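Local coordinates for Aureochrome1-like protein (Ochromonas danica, PDB 6I22) that probably senses blue light through a flavin mononucleotide bound in a PAS-type LOV domain, as aureochrome photoreceptors do, at residues 96-101 and 113-118; 64-69 and 81-86. All coordinates share one frame; numbering follows the deposited sequence.

Interaction 1. Residues 96-101 and 113-118; sequences QLFIAA and LGVQCK. With FMN (flavin mononucleotide), chain E.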
loop_
_atom_site.group_PDB
_atom_site.type_symbol
_atom_site.label_atom_id
_atom_site.label_comp_id
_atom_site.label_asym_id
_atom_site.label_seq_id
_atom_site.Cartn_x
_atom_site.Cartn_y
_atom_site.Cartn_z
ATOM N N GLN A 96 1.579 -1.572 -8.062
ATOM C CA GLN A 96 0.216 -2.117 -8.025
ATOM C C GLN A 96 -0.063 -2.402 -6.554
ATOM O O GLN A 96 0.589 -3.267 -5.948
ATOM C CB GLN A 96 0.064 -3.350 -8.905
ATOM C CG GLN A 96 -1.374 -3.844 -8.899
ATOM C CD GLN A 96 -1.623 -4.891 -9.951
ATOM O OE1 GLN A 96 -0.802 -5.777 -10.179
ATOM N NE2 GLN A 96 -2.774 -4.800 -10.590
ATOM N N LEU A 97 -0.950 -1.622 -5.966
ATOM C CA LEU A 97 -1.200 -1.558 -4.518
ATOM C C LEU A 97 -2.538 -2.241 -4.241
ATOM O O LEU A 97 -3.516 -1.887 -4.869
ATOM C CB LEU A 97 -1.224 -0.069 -4.149
ATOM C CG LEU A 97 -1.619 0.261 -2.726
ATOM C CD1 LEU A 97 -0.644 -0.389 -1.738
ATOM C CD2 LEU A 97 -1.639 1.783 -2.562
ATOM N N PHE A 98 -2.543 -3.239 -3.371
ATOM C CA PHE A 98 -3.747 -3.995 -2.975
ATOM C C PHE A 98 -3.932 -3.714 -1.482
ATOM O O PHE A 98 -3.057 -4.020 -0.684
ATOM C CB PHE A 98 -3.550 -5.494 -3.210
ATOM C CG PHE A 98 -3.126 -5.915 -4.598
ATOM C CD1 PHE A 98 -4.051 -6.082 -5.601
ATOM C CD2 PHE A 98 -1.789 -6.146 -4.871
ATOM C CE1 PHE A 98 -3.658 -6.487 -6.864
ATOM C CE2 PHE A 98 -1.402 -6.572 -6.135
ATOM C CZ PHE A 98 -2.335 -6.744 -7.121
ATOM N N ILE A 99 -5.070 -3.165 -1.110
ATOM C CA ILE A 99 -5.340 -2.807 0.300
ATOM C C ILE A 99 -6.609 -3.537 0.723
ATOM O O ILE A 99 -7.633 -3.471 0.018
ATOM C CB ILE A 99 -5.486 -1.288 0.478
ATOM C CG1 ILE A 99 -4.189 -0.558 0.121
ATOM C CG2 ILE A 99 -5.929 -0.984 1.894
ATOM C CD1 ILE A 99 -4.359 0.931 -0.001
ATOM N N ALA A 100 -6.539 -4.163 1.889
ATOM C CA ALA A 100 -7.695 -4.786 2.547
ATOM C C ALA A 100 -7.776 -4.360 4.009
ATOM O O ALA A 100 -6.746 -4.199 4.667
ATOM C CB ALA A 100 -7.611 -6.284 2.418
ATOM N N ALA A 101 -9.001 -4.262 4.500
ATOM C CA ALA A 101 -9.279 -4.105 5.936
ATOM C C ALA A 101 -9.168 -5.488 6.575
ATOM O O ALA A 101 -9.771 -6.454 6.044
ATOM C CB ALA A 101 -10.649 -3.530 6.137
ATOM N N LEU A 113 -4.107 -3.770 5.674
ATOM C CA LEU A 113 -2.978 -4.511 5.099
ATOM C C LEU A 113 -2.838 -4.002 3.681
ATOM O O LEU A 113 -3.840 -4.027 2.936
ATOM C CB LEU A 113 -3.293 -6.011 5.165
ATOM C CG LEU A 113 -2.321 -6.925 4.432
ATOM C CD1 LEU A 113 -0.905 -6.829 5.005
ATOM C CD2 LEU A 113 -2.770 -8.379 4.560
ATOM N N GLY A 114 -1.631 -3.644 3.302
ATOM C CA GLY A 114 -1.347 -3.152 1.954
ATOM C C GLY A 114 -0.216 -3.945 1.366
ATOM O O GLY A 114 0.853 -4.007 2.002
ATOM N N VAL A 115 -0.429 -4.488 0.194
ATOM C CA VAL A 115 0.612 -5.257 -0.541
ATOM C C VAL A 115 1.016 -4.432 -1.752
ATOM O O VAL A 115 0.134 -4.037 -2.495
ATOM C CB VAL A 115 0.083 -6.651 -0.934
ATOM C CG1 VAL A 115 1.136 -7.431 -1.724
ATOM C CG2 VAL A 115 -0.375 -7.429 0.283
ATOM N N GLN A 116 2.332 -4.247 -1.948
ATOM C CA GLN A 116 2.886 -3.479 -3.070
ATOM C C GLN A 116 3.547 -4.449 -4.028
ATOM O O GLN A 116 4.436 -5.195 -3.610
ATOM C CB GLN A 116 3.929 -2.472 -2.569
ATOM C CG GLN A 116 3.362 -1.396 -1.673
ATOM C CD GLN A 116 3.233 -1.776 -0.223
ATOM O OE1 GLN A 116 3.795 -2.774 0.245
ATOM N NE2 GLN A 116 2.607 -0.878 0.530
ATOM N N CYS A 117 3.176 -4.398 -5.287
ATOM C CA CYS A 117 3.808 -5.231 -6.337
ATOM C C CYS A 117 4.388 -4.286 -7.391
ATOM O O CYS A 117 3.630 -3.522 -7.960
ATOM C CB CYS A 117 2.777 -6.191 -6.905
ATOM S SG CYS A 117 3.387 -7.224 -8.264
ATOM N N LYS A 118 5.696 -4.342 -7.597
ATOM C CA LYS A 118 6.357 -3.500 -8.617
ATOM C C LYS A 118 5.942 -4.044 -9.975
ATOM O O LYS A 118 6.028 -5.262 -10.136
ATOM C CB LYS A 118 7.872 -3.544 -8.428
ATOM C CG LYS A 118 8.664 -2.687 -9.402
ATOM C CD LYS A 118 10.144 -2.758 -9.105
ATOM C CE LYS A 118 10.951 -1.910 -10.055
ATOM N NZ LYS A 118 10.827 -2.383 -11.451
HETATM N N1 FMN E . -0.000 4.914 -0.957
HETATM C C2 FMN E . 1.023 4.842 -1.830
HETATM O O2 FMN E . 1.189 5.803 -2.618
HETATM N N3 FMN E . 1.854 3.786 -1.841
HETATM C C4 FMN E . 1.737 2.716 -1.019
HETATM O O4 FMN E . 2.524 1.760 -1.049
HETATM C C4A FMN E . 0.642 2.717 -0.041
HETATM N N5 FMN E . 0.431 1.695 0.833
HETATM C C5A FMN E . -0.622 1.764 1.687
HETATM C C6 FMN E . -0.846 0.739 2.594
HETATM C C7 FMN E . -1.899 0.786 3.503
HETATM C C7M FMN E . -2.110 -0.383 4.454
HETATM C C8 FMN E . -2.801 1.940 3.453
HETATM C C8M FMN E . -3.959 2.044 4.406
HETATM C C9 FMN E . -2.581 2.983 2.573
HETATM C C9A FMN E . -1.525 2.931 1.675
HETATM N N10 FMN E . -1.298 3.988 0.776
HETATM C C10 FMN E . -0.218 3.899 -0.103
HETATM C "C1'" FMN E . -2.172 5.143 0.635
HETATM C "C2'" FMN E . -2.004 6.326 1.585
HETATM O "O2'" FMN E . -1.709 5.858 2.877
HETATM C "C3'" FMN E . -3.285 7.151 1.655
HETATM O "O3'" FMN E . -4.355 6.340 2.154
HETATM C "C4'" FMN E . -3.645 7.716 0.275
HETATM O "O4'" FMN E . -2.596 8.595 -0.110
HETATM C "C5'" FMN E . -4.984 8.479 0.256
HETATM O "O5'" FMN E . -5.125 9.327 1.406
HETATM P P FMN E . -4.743 10.922 1.316
HETATM O O1P FMN E . -3.298 11.021 0.794
HETATM O O2P FMN E . -5.776 11.485 0.344
HETATM O O3P FMN E . -4.943 11.394 2.740
#

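Interaction 2. Residues 64-69 and 81-86; sequences KAVEKV and VVLLNY. With FMN (flavin mononucleotide), chain E.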
loop_
_atom_site.group_PDB
_atom_site.type_symbol
_atom_site.label_atom_id
_atom_site.label_comp_id
_atom_site.label_asym_id
_atom_site.label_seq_id
_atom_site.Cartn_x
_atom_site.Cartn_y
_atom_site.Cartn_z
ATOM N N LYS A 64 -5.496 11.512 -8.909
ATOM C CA LYS A 64 -6.779 10.782 -9.081
ATOM C C LYS A 64 -6.649 9.331 -8.619
ATOM O O LYS A 64 -7.635 8.804 -8.116
ATOM C CB LYS A 64 -7.220 10.814 -10.541
ATOM C CG LYS A 64 -7.482 12.210 -11.074
ATOM C CD LYS A 64 -8.217 12.209 -12.393
ATOM C CE LYS A 64 -7.915 10.991 -13.247
ATOM N NZ LYS A 64 -8.552 11.118 -14.581
ATOM N N ALA A 65 -5.491 8.700 -8.780
ATOM C CA ALA A 65 -5.236 7.348 -8.250
ATOM C C ALA A 65 -5.175 7.426 -6.718
ATOM O O ALA A 65 -5.738 6.542 -6.037
ATOM C CB ALA A 65 -3.970 6.791 -8.840
ATOM N N VAL A 66 -4.539 8.470 -6.175
ATOM C CA VAL A 66 -4.479 8.679 -4.700
ATOM C C VAL A 66 -5.914 8.842 -4.168
ATOM O O VAL A 66 -6.229 8.228 -3.152
ATOM C CB VAL A 66 -3.578 9.872 -4.344
ATOM C CG1 VAL A 66 -3.618 10.178 -2.851
ATOM C CG2 VAL A 66 -2.158 9.629 -4.829
ATOM N N GLU A 67 -6.737 9.609 -4.847
ATOM C CA GLU A 67 -8.146 9.857 -4.444
ATOM C C GLU A 67 -8.955 8.543 -4.458
ATOM O O GLU A 67 -9.827 8.375 -3.575
ATOM C CB GLU A 67 -8.751 10.893 -5.385
ATOM C CG GLU A 67 -10.170 11.281 -5.031
ATOM C CD GLU A 67 -10.358 11.933 -3.667
ATOM O OE1 GLU A 67 -9.370 12.009 -2.864
ATOM O OE2 GLU A 67 -11.493 12.363 -3.404
ATOM N N LYS A 68 -8.714 7.662 -5.433
ATOM C CA LYS A 68 -9.385 6.337 -5.509
ATOM C C LYS A 68 -9.063 5.551 -4.239
ATOM O O LYS A 68 -9.958 4.890 -3.692
ATOM C CB LYS A 68 -8.934 5.536 -6.729
ATOM C CG LYS A 68 -9.813 5.721 -7.958
ATOM C CD LYS A 68 -9.184 5.277 -9.271
ATOM C CE LYS A 68 -9.592 6.175 -10.422
ATOM N NZ LYS A 68 -9.672 5.414 -11.688
ATOM N N VAL A 69 -7.818 5.607 -3.788
ATOM C CA VAL A 69 -7.430 4.895 -2.546
ATOM C C VAL A 69 -8.195 5.521 -1.381
ATOM O O VAL A 69 -8.822 4.770 -0.619
ATOM C CB VAL A 69 -5.918 4.912 -2.315
ATOM C CG1 VAL A 69 -5.577 4.268 -0.988
ATOM C CG2 VAL A 69 -5.186 4.241 -3.462
ATOM N N VAL A 81 -5.111 -0.267 -6.929
ATOM C CA VAL A 81 -4.767 0.833 -7.864
ATOM C C VAL A 81 -3.370 0.585 -8.397
ATOM O O VAL A 81 -2.594 -0.122 -7.737
ATOM C CB VAL A 81 -4.845 2.212 -7.188
ATOM C CG1 VAL A 81 -6.238 2.487 -6.665
ATOM C CG2 VAL A 81 -3.794 2.347 -6.104
ATOM N N VAL A 82 -3.058 1.197 -9.526
ATOM C CA VAL A 82 -1.651 1.285 -9.980
ATOM C C VAL A 82 -1.266 2.764 -9.947
ATOM O O VAL A 82 -1.985 3.571 -10.539
ATOM C CB VAL A 82 -1.471 0.663 -11.371
ATOM C CG1 VAL A 82 -0.100 0.953 -11.927
ATOM C CG2 VAL A 82 -1.715 -0.842 -11.321
ATOM N N LEU A 83 -0.175 3.080 -9.284
ATOM C CA LEU A 83 0.285 4.494 -9.229
ATOM C C LEU A 83 1.796 4.564 -9.118
ATOM O O LEU A 83 2.450 3.590 -8.724
ATOM C CB LEU A 83 -0.439 5.301 -8.143
ATOM C CG LEU A 83 -0.462 4.878 -6.666
ATOM C CD1 LEU A 83 0.556 3.853 -6.235
ATOM C CD2 LEU A 83 -0.467 6.085 -5.749
ATOM N N LEU A 84 2.332 5.705 -9.524
ATOM C CA LEU A 84 3.790 5.942 -9.508
ATOM C C LEU A 84 4.193 6.289 -8.086
ATOM O O LEU A 84 3.542 7.164 -7.458
ATOM C CB LEU A 84 4.128 7.055 -10.487
ATOM C CG LEU A 84 5.606 7.154 -10.840
ATOM C CD1 LEU A 84 6.024 6.007 -11.730
ATOM C CD2 LEU A 84 5.893 8.425 -11.588
ATOM N N ASN A 85 5.224 5.618 -7.583
ATOM C CA ASN A 85 5.776 5.916 -6.247
ATOM C C ASN A 85 7.273 6.220 -6.367
ATOM O O ASN A 85 7.884 5.949 -7.424
ATOM C CB ASN A 85 5.535 4.779 -5.263
ATOM C CG ASN A 85 4.183 4.774 -4.569
ATOM O OD1 ASN A 85 3.338 5.679 -4.733
ATOM N ND2 ASN A 85 4.013 3.757 -3.767
ATOM N N TYR A 86 7.799 6.852 -5.327
ATOM C CA TYR A 86 9.199 7.332 -5.249
ATOM C C TYR A 86 9.930 6.570 -4.145
ATOM O O TYR A 86 9.467 6.485 -3.011
ATOM C CB TYR A 86 9.241 8.836 -4.979
ATOM C CG TYR A 86 8.784 9.703 -6.114
ATOM C CD1 TYR A 86 7.454 9.718 -6.518
ATOM C CD2 TYR A 86 9.685 10.522 -6.788
ATOM C CE1 TYR A 86 7.046 10.505 -7.583
ATOM C CE2 TYR A 86 9.283 11.351 -7.824
ATOM C CZ TYR A 86 7.958 11.326 -8.229
ATOM O OH TYR A 86 7.567 12.139 -9.248
HETATM N N1 FMN E . -0.000 4.914 -0.957
HETATM C C2 FMN E . 1.023 4.842 -1.830
HETATM O O2 FMN E . 1.189 5.803 -2.618
HETATM N N3 FMN E . 1.854 3.786 -1.841
HETATM C C4 FMN E . 1.737 2.716 -1.019
HETATM O O4 FMN E . 2.524 1.760 -1.049
HETATM C C4A FMN E . 0.642 2.717 -0.041
HETATM N N5 FMN E . 0.431 1.695 0.833
HETATM C C5A FMN E . -0.622 1.764 1.687
HETATM C C6 FMN E . -0.846 0.739 2.594
HETATM C C7 FMN E . -1.899 0.786 3.503
HETATM C C7M FMN E . -2.110 -0.383 4.454
HETATM C C8 FMN E . -2.801 1.940 3.453
HETATM C C8M FMN E . -3.959 2.044 4.406
HETATM C C9 FMN E . -2.581 2.983 2.573
HETATM C C9A FMN E . -1.525 2.931 1.675
HETATM N N10 FMN E . -1.298 3.988 0.776
HETATM C C10 FMN E . -0.218 3.899 -0.103
HETATM C "C1'" FMN E . -2.172 5.143 0.635
HETATM C "C2'" FMN E . -2.004 6.326 1.585
HETATM O "O2'" FMN E . -1.709 5.858 2.877
HETATM C "C3'" FMN E . -3.285 7.151 1.655
HETATM O "O3'" FMN E . -4.355 6.340 2.154
HETATM C "C4'" FMN E . -3.645 7.716 0.275
HETATM O "O4'" FMN E . -2.596 8.595 -0.110
HETATM C "C5'" FMN E . -4.984 8.479 0.256
HETATM O "O5'" FMN E . -5.125 9.327 1.406
HETATM P P FMN E . -4.743 10.922 1.316
HETATM O O1P FMN E . -3.298 11.021 0.794
HETATM O O2P FMN E . -5.776 11.485 0.344
HETATM O O3P FMN E . -4.943 11.394 2.740
#

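Interaction 1. Residues 96-101 and 113-118
Leu97 and Gln116, paired across the antiparallel beta hairpin of a PAS fold, hold the flavin of FMN from different directions; the hairpin serves here, as in LOV domains, as a wall of the flavin pocket. Leu97 covers one face of the ring system: CD2 sits over the C4A–C10 bond, 3.5 Å from FMN C4A, and CD1 lies above N5. Ile99 extends the same apolar surface, its CD1 3.7 Å from FMN C9. Branched apolar residues suit this place because their methyls pack closely on the ring face and bring no polar group to it. Gln116 reaches the N5–O4 side instead. A bend at chi2 (84°) folds its amide back to the chromophore, and NE2 donates to FMN O4 at 3.1 Å and, weakly, to FMN N5. A leucine here has no side-chain N-H to offer, and would probably leave O4, and the weaker N5 contact, without this mate, with that side of the flavin less firmly gripped. On the sheet face turned from the flavin, the Phe98 ring presents its edge to Cys117, CE2 standing 4.3 Å from Cys117 CB. Six backbone hydrogen bonds bind the strands, among them Leu113 N to Ala100 O at 2.9 Å. Glycine suits position 114 because a CB on Gly114 would fall 2.5 Å from FMN C6, a clash.

Interaction 2. Residues 64-69 and 81-86
Val69 and Val81 meet at about a right angle, the CG2 methyl of Val69 pressed to 3.5 Å from CG2 of Val81. Val69 is forked, and its two branches do different work. CG1, anti to the backbone N (chi1 176°), faces the FMN side chain at 3.9 Å from C1', which leaves CG2 to meet the strand. One helix turn back, Val66 repeats the division: its CG2 packs obliquely on Leu83, 4.0 Å from CD2, while CG1 comes within 3.3 Å of FMN O4'. Leu83 in turn carries CD2 to 3.6 Å from FMN O2, so a single methyl touches both helix and cofactor. Beta-branched valines suit these positions because their short forks fill two directions at once. Ala65, next to Val66 in the helix, points at the strand and brings its CB 3.9 Å from Leu83 CB; its small size matches the closest backbone approach, where the two CA atoms are 6.3 Å apart. Lys68 lends only the root of its chain, CB resting against Val81, before its amino end leads away toward Glu131 of helix 121-131 in a long, weak ion pair. Segment 64-69 of helix 63-74 crosses segment 81-86 of the outermost strand 79-86 at a signed angle of -132°, with the ribityl chain and pyrimidine end of the flavin beside the joint. No hydrogen bond crosses from helix to strand: apolar packing, largely of methyl and methylene groups, joins these two segments, so the contact depends on shape and exclusion of water, and the helix and Leu83 bring hydrocarbon, not polar groups, to the ribityl chain and O2.

Overall arrangement
Interactions 1 and 2, whose centres lie about 11 Å apart, are successive parts of one FMN pocket. Strand 79-86 is the sheet neighbour of strand 92-103, and Leu97 N probably hydrogen-bonds to Val81 O, 2.8 Å away, which ties the wall against the ring to the strand on which helix 63-74 packs. Near the cofactor the two join again through methyls, Ile99 CD1 lying 3.7 Å from Val69 CG1. On the far side of the sheet, Gln96 CG packs 3.9 Å from Val82 CG2. Interaction 1 thus holds the isoalloxazine, interaction 2 chiefly the ribityl chain and O2, and Asn52, Arg54 and Gln57 also hydrogen-bond to FMN.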